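Local coordinates for glucose-6-phosphate dehydrogenase (Trypanosoma cruzi, PDB 5AQ1), which oxidises glucose 6-phosphate to 6-phosphogluconolactone while reducing NADP+ to NADPH, the first step of the pentose phosphate pathway, at residues 156-159 and 160-164; 475-479 and 480-484. All coordinates share one frame; numbering follows the deposited sequence.

Contacts 1 and 2 are both local, each within one continuous stretch of chain, but they lie in the two different halves of the subunit. Contact 1 spans nearly all of helix 155-165 in the NAD-binding domain, where the side chain of Val158 comes to about 8 Å from the bound NADPH. Contact 2 closes helix 460-479 in the C-terminal domain and turns the chain toward strand 484-488 at the edge of the mixed sheet. The centres of contact 1 and contact 2 are 36 Å apart and the nearest atoms of contact 1 and contact 2 about 18 Å apart, so the two do not touch. One shows a regular helix interior, the other how a helix ends.

Contact 1: residues 156-159 and 160-164; sequences VGVC and RGLSK
Residues 156-159 and 160-164 are successive turns of one helix, 155-165, and the contact between them is the ordinary i to i+4 packing of an alpha-helix with one face buried and the other exposed. Four backbone bonds hold the turns together: the nitrogens of Arg160, Gly161, Leu162 and Ser163 donate to the carbonyls of Val156, Gly157, Val158 and Cys159, the Leu162 N to Val158 O bond measuring 3.0 Å. On the buried side Val158 and Leu162 run alongside each other in the same direction, and CG1 of Val158 meets CD1 of Leu162 at 3.9 Å. Branched aliphatic residues suit this face, because Leu162 also packs on Phe146 and Leu148 of strand 143-148 and on Phe121 and Leu124 of helix 118-134. The helix is the crossover of a beta-alpha-beta unit between the parallel strands 143-148 and 175-179, within the Rossmann-type coenzyme domain. Val156 and Arg160 make the corresponding pair on a more exposed side. With CG1 of Val156 anti to the backbone N (chi1 177°), the methyl lies 3.6 Å above one face of the Arg160 guanidinium, toward its rim, and is 3.7 Å from Arg160 NE. The extended arginine stem passes the Val156 carbonyl oxygen, and only the flat head meets the CG1 methyl. Gly161 is a buried helical residue whose N-H bonds Gly157 O. Serine suits position 163 because the Ser163 hydroxyl makes a hydrogen bond with the backbone oxygen of Leu200.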
loop_
_atom_site.group_PDB
_atom_site.type_symbol
_atom_site.label_atom_id
_atom_site.label_comp_id
_atom_site.label_asym_id
_atom_site.label_seq_id
_atom_site.Cartn_x
_atom_site.Cartn_y
_atom_site.Cartn_z
ATOM N N VAL B 156 -23.469 32.165 -31.197
ATOM C CA VAL B 156 -24.015 31.178 -32.133
ATOM C C VAL B 156 -24.119 31.752 -33.546
ATOM O O VAL B 156 -23.801 31.067 -34.519
ATOM C CB VAL B 156 -25.392 30.647 -31.671
ATOM C CG1 VAL B 156 -25.970 29.681 -32.695
ATOM C CG2 VAL B 156 -25.278 29.958 -30.312
ATOM N N GLY B 157 -24.556 33.008 -33.650
ATOM C CA GLY B 157 -24.642 33.708 -34.934
ATOM C C GLY B 157 -23.310 33.800 -35.655
ATOM O O GLY B 157 -23.244 33.635 -36.874
ATOM N N VAL B 158 -22.244 34.047 -34.898
ATOM C CA VAL B 158 -20.895 34.125 -35.457
ATOM C C VAL B 158 -20.411 32.757 -35.910
ATOM O O VAL B 158 -19.789 32.636 -36.963
ATOM C CB VAL B 158 -19.894 34.716 -34.445
ATOM C CG1 VAL B 158 -18.464 34.607 -34.958
ATOM C CG2 VAL B 158 -20.231 36.170 -34.177
ATOM N N CYS B 159 -20.690 31.732 -35.110
ATOM C CA CYS B 159 -20.355 30.361 -35.476
ATOM C C CYS B 159 -21.076 29.927 -36.759
ATOM O O CYS B 159 -20.491 29.250 -37.601
ATOM C CB CYS B 159 -20.687 29.404 -34.326
ATOM S SG CYS B 159 -19.625 29.596 -32.870
ATOM N N ARG B 160 -22.336 30.329 -36.910
ATOM C CA ARG B 160 -23.105 30.001 -38.113
ATOM C C ARG B 160 -22.555 30.695 -39.356
ATOM O O ARG B 160 -22.450 30.082 -40.413
ATOM C CB ARG B 160 -24.587 30.346 -37.930
ATOM C CG ARG B 160 -25.336 29.316 -37.106
ATOM C CD ARG B 160 -26.795 29.684 -36.895
ATOM N NE ARG B 160 -27.421 28.756 -35.950
ATOM C CZ ARG B 160 -28.563 28.972 -35.300
ATOM N NH1 ARG B 160 -29.251 30.098 -35.475
ATOM N NH2 ARG B 160 -29.024 28.048 -34.460
ATOM N N GLY B 161 -22.212 31.974 -39.221
ATOM C CA GLY B 161 -21.638 32.749 -40.320
ATOM C C GLY B 161 -20.297 32.211 -40.781
ATOM O O GLY B 161 -20.050 32.090 -41.981
ATOM N N LEU B 162 -19.429 31.885 -39.823
ATOM C CA LEU B 162 -18.115 31.316 -40.121
ATOM C C LEU B 162 -18.236 29.954 -40.797
ATOM O O LEU B 162 -17.570 29.696 -41.798
ATOM C CB LEU B 162 -17.277 31.173 -38.841
ATOM C CG LEU B 162 -16.726 32.460 -38.226
ATOM C CD1 LEU B 162 -16.118 32.169 -36.867
ATOM C CD2 LEU B 162 -15.708 33.119 -39.148
ATOM N N SER B 163 -19.083 29.092 -40.237
ATOM C CA SER B 163 -19.311 27.751 -40.777
ATOM C C SER B 163 -19.840 27.814 -42.202
ATOM O O SER B 163 -19.402 27.064 -43.071
ATOM C CB SER B 163 -20.302 26.985 -39.898
ATOM O OG SER B 163 -20.429 25.640 -40.323
ATOM N N LYS B 164 -20.771 28.731 -42.432
ATOM C CA LYS B 164 -21.447 28.844 -43.713
ATOM C C LYS B 164 -20.552 29.435 -44.802
ATOM O O LYS B 164 -20.576 28.959 -45.937
ATOM C CB LYS B 164 -22.716 29.694 -43.554
ATOM C CG LYS B 164 -23.614 29.753 -44.782
ATOM C CD LYS B 164 -24.660 30.851 -44.651
ATOM C CE LYS B 164 -25.436 31.052 -45.947
ATOM N NZ LYS B 164 -26.507 30.033 -46.137
#

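Contact 2: residues 475-479 and 480-484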
loop_
_atom_site.group_PDB
_atom_site.type_symbol
_atom_site.label_atom_id
_atom_site.label_comp_id
_atom_site.label_asym_id
_atom_site.label_seq_id
_atom_site.Cartn_x
_atom_site.Cartn_y
_atom_site.Cartn_z
ATOM N N HIS B 475 -29.256 26.243 -8.904
ATOM C CA HIS B 475 -30.702 26.456 -8.986
ATOM C C HIS B 475 -31.311 26.728 -7.609
ATOM O O HIS B 475 -32.203 27.569 -7.479
ATOM C CB HIS B 475 -31.411 25.278 -9.665
ATOM C CG HIS B 475 -31.191 25.210 -11.145
ATOM N ND1 HIS B 475 -31.610 24.143 -11.910
ATOM C CD2 HIS B 475 -30.587 26.070 -12.001
ATOM C CE1 HIS B 475 -31.281 24.351 -13.172
ATOM N NE2 HIS B 475 -30.658 25.513 -13.254
ATOM N N ALA B 476 -30.821 26.031 -6.588
ATOM C CA ALA B 476 -31.239 26.288 -5.211
ATOM C C ALA B 476 -30.915 27.726 -4.795
ATOM O O ALA B 476 -31.756 28.412 -4.215
ATOM C CB ALA B 476 -30.580 25.303 -4.260
ATOM N N ILE B 477 -29.703 28.176 -5.112
ATOM C CA ILE B 477 -29.262 29.538 -4.788
ATOM C C ILE B 477 -30.133 30.601 -5.468
ATOM O O ILE B 477 -30.477 31.611 -4.850
ATOM C CB ILE B 477 -27.782 29.766 -5.176
ATOM C CG1 ILE B 477 -26.866 28.924 -4.289
ATOM C CG2 ILE B 477 -27.398 31.236 -5.050
ATOM C CD1 ILE B 477 -25.492 28.706 -4.882
ATOM N N ASP B 478 -30.481 30.376 -6.733
ATOM C CA ASP B 478 -31.347 31.304 -7.464
ATOM C C ASP B 478 -32.760 31.376 -6.872
ATOM O O ASP B 478 -33.369 32.443 -6.870
ATOM C CB ASP B 478 -31.409 30.938 -8.953
ATOM C CG ASP B 478 -30.107 31.239 -9.689
ATOM O OD1 ASP B 478 -29.267 31.994 -9.152
ATOM O OD2 ASP B 478 -29.928 30.728 -10.815
ATOM N N ARG B 479 -33.269 30.256 -6.361
ATOM C CA ARG B 479 -34.580 30.233 -5.700
ATOM C C ARG B 479 -34.564 30.872 -4.308
ATOM O O ARG B 479 -35.617 31.083 -3.715
ATOM C CB ARG B 479 -35.120 28.801 -5.602
ATOM C CG ARG B 479 -35.638 28.242 -6.921
ATOM C CD ARG B 479 -36.394 26.933 -6.722
ATOM N NE ARG B 479 -35.689 26.010 -5.827
ATOM C CZ ARG B 479 -34.839 25.057 -6.212
ATOM N NH1 ARG B 479 -34.566 24.860 -7.497
ATOM N NH2 ARG B 479 -34.256 24.288 -5.300
ATOM N N GLY B 480 -33.376 31.179 -3.795
ATOM C CA GLY B 480 -33.231 31.905 -2.536
ATOM C C GLY B 480 -33.259 30.980 -1.334
ATOM O O GLY B 480 -33.683 31.382 -0.250
ATOM N N GLU B 481 -32.786 29.749 -1.518
ATOM C CA GLU B 481 -32.870 28.720 -0.483
ATOM C C GLU B 481 -31.567 28.519 0.279
ATOM O O GLU B 481 -31.539 27.772 1.254
ATOM C CB GLU B 481 -33.298 27.393 -1.105
ATOM C CG GLU B 481 -34.672 27.442 -1.753
ATOM C CD GLU B 481 -35.033 26.159 -2.475
ATOM O OE1 GLU B 481 -34.304 25.157 -2.328
ATOM O OE2 GLU B 481 -36.051 26.154 -3.197
ATOM N N VAL B 482 -30.500 29.184 -0.157
ATOM C CA VAL B 482 -29.196 29.074 0.492
ATOM C C VAL B 482 -28.792 30.433 1.065
ATOM O O VAL B 482 -28.774 31.434 0.349
ATOM C CB VAL B 482 -28.122 28.591 -0.502
ATOM C CG1 VAL B 482 -26.848 28.210 0.233
ATOM C CG2 VAL B 482 -28.640 27.408 -1.310
ATOM N N LYS B 483 -28.473 30.463 2.355
ATOM C CA LYS B 483 -28.106 31.708 3.033
ATOM C C LYS B 483 -26.777 32.258 2.506
ATOM O O LYS B 483 -25.842 31.500 2.237
ATOM C CB LYS B 483 -28.031 31.490 4.551
ATOM C CG LYS B 483 -27.548 32.707 5.334
ATOM C CD LYS B 483 -27.607 32.545 6.851
ATOM C CE LYS B 483 -28.104 33.815 7.523
ATOM N NZ LYS B 483 -27.570 33.959 8.905
ATOM N N VAL B 484 -26.715 33.578 2.353
ATOM C CA VAL B 484 -25.511 34.265 1.888
ATOM C C VAL B 484 -25.050 35.219 2.980
ATOM O O VAL B 484 -25.795 36.102 3.396
ATOM C CB VAL B 484 -25.772 35.063 0.598
ATOM C CG1 VAL B 484 -24.481 35.682 0.082
ATOM C CG2 VAL B 484 -26.391 34.165 -0.465
HETATM O O HOH W 1 -30.171 31.528 -2.014
#
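A bend in the Arg479 chain at chi3 (-45°) turns its guanidinium back toward Glu481, whose own side chain runs extended beyond CG (chi2 175°) to meet it. The two form a salt bridge made of two hydrogen bonds, gripped side-on: Arg479 NE reaches Glu481 OE2 at 2.7 Å in a nearly straight bond, and Arg479 NH2 reaches Glu481 OE1 at 3.1 Å. Both oxygens lie at the guanidinium edge, near its plane, but the two flat groups are turned 56° apart, so each nitrogen approaches its oxygen from above the carboxylate plane. Both residues are exposed, where an ion pair can meet solvent as well as its partner. In the backbone, Ala476 O accepts the N-H of Glu481, with Glu481 N 3.2 Å from Ala476 O, and Ile477 O accepts Gly480 N from well above its carbonyl plane. Water 1 donates to Ile477 O and accepts from Val482 N, bridging the last turn to the departing chain. Val482 brings CG2 to within 3.8 Å of Ile477 CG1 and also meets the methyl of Ala476; Ile477 and Val482 pack further on Leu315 of strand 313-319, where beta-branched apolar residues fit. Gly480, lacking a side chain, easily reaches its positive phi. As the first non-helical residue, left-handed Gly480 joins the Glu481 N to Ala476 O and Gly480 N to Ile477 O bonds in a Schellman motif, closing helix 460-479 before strand 484-488.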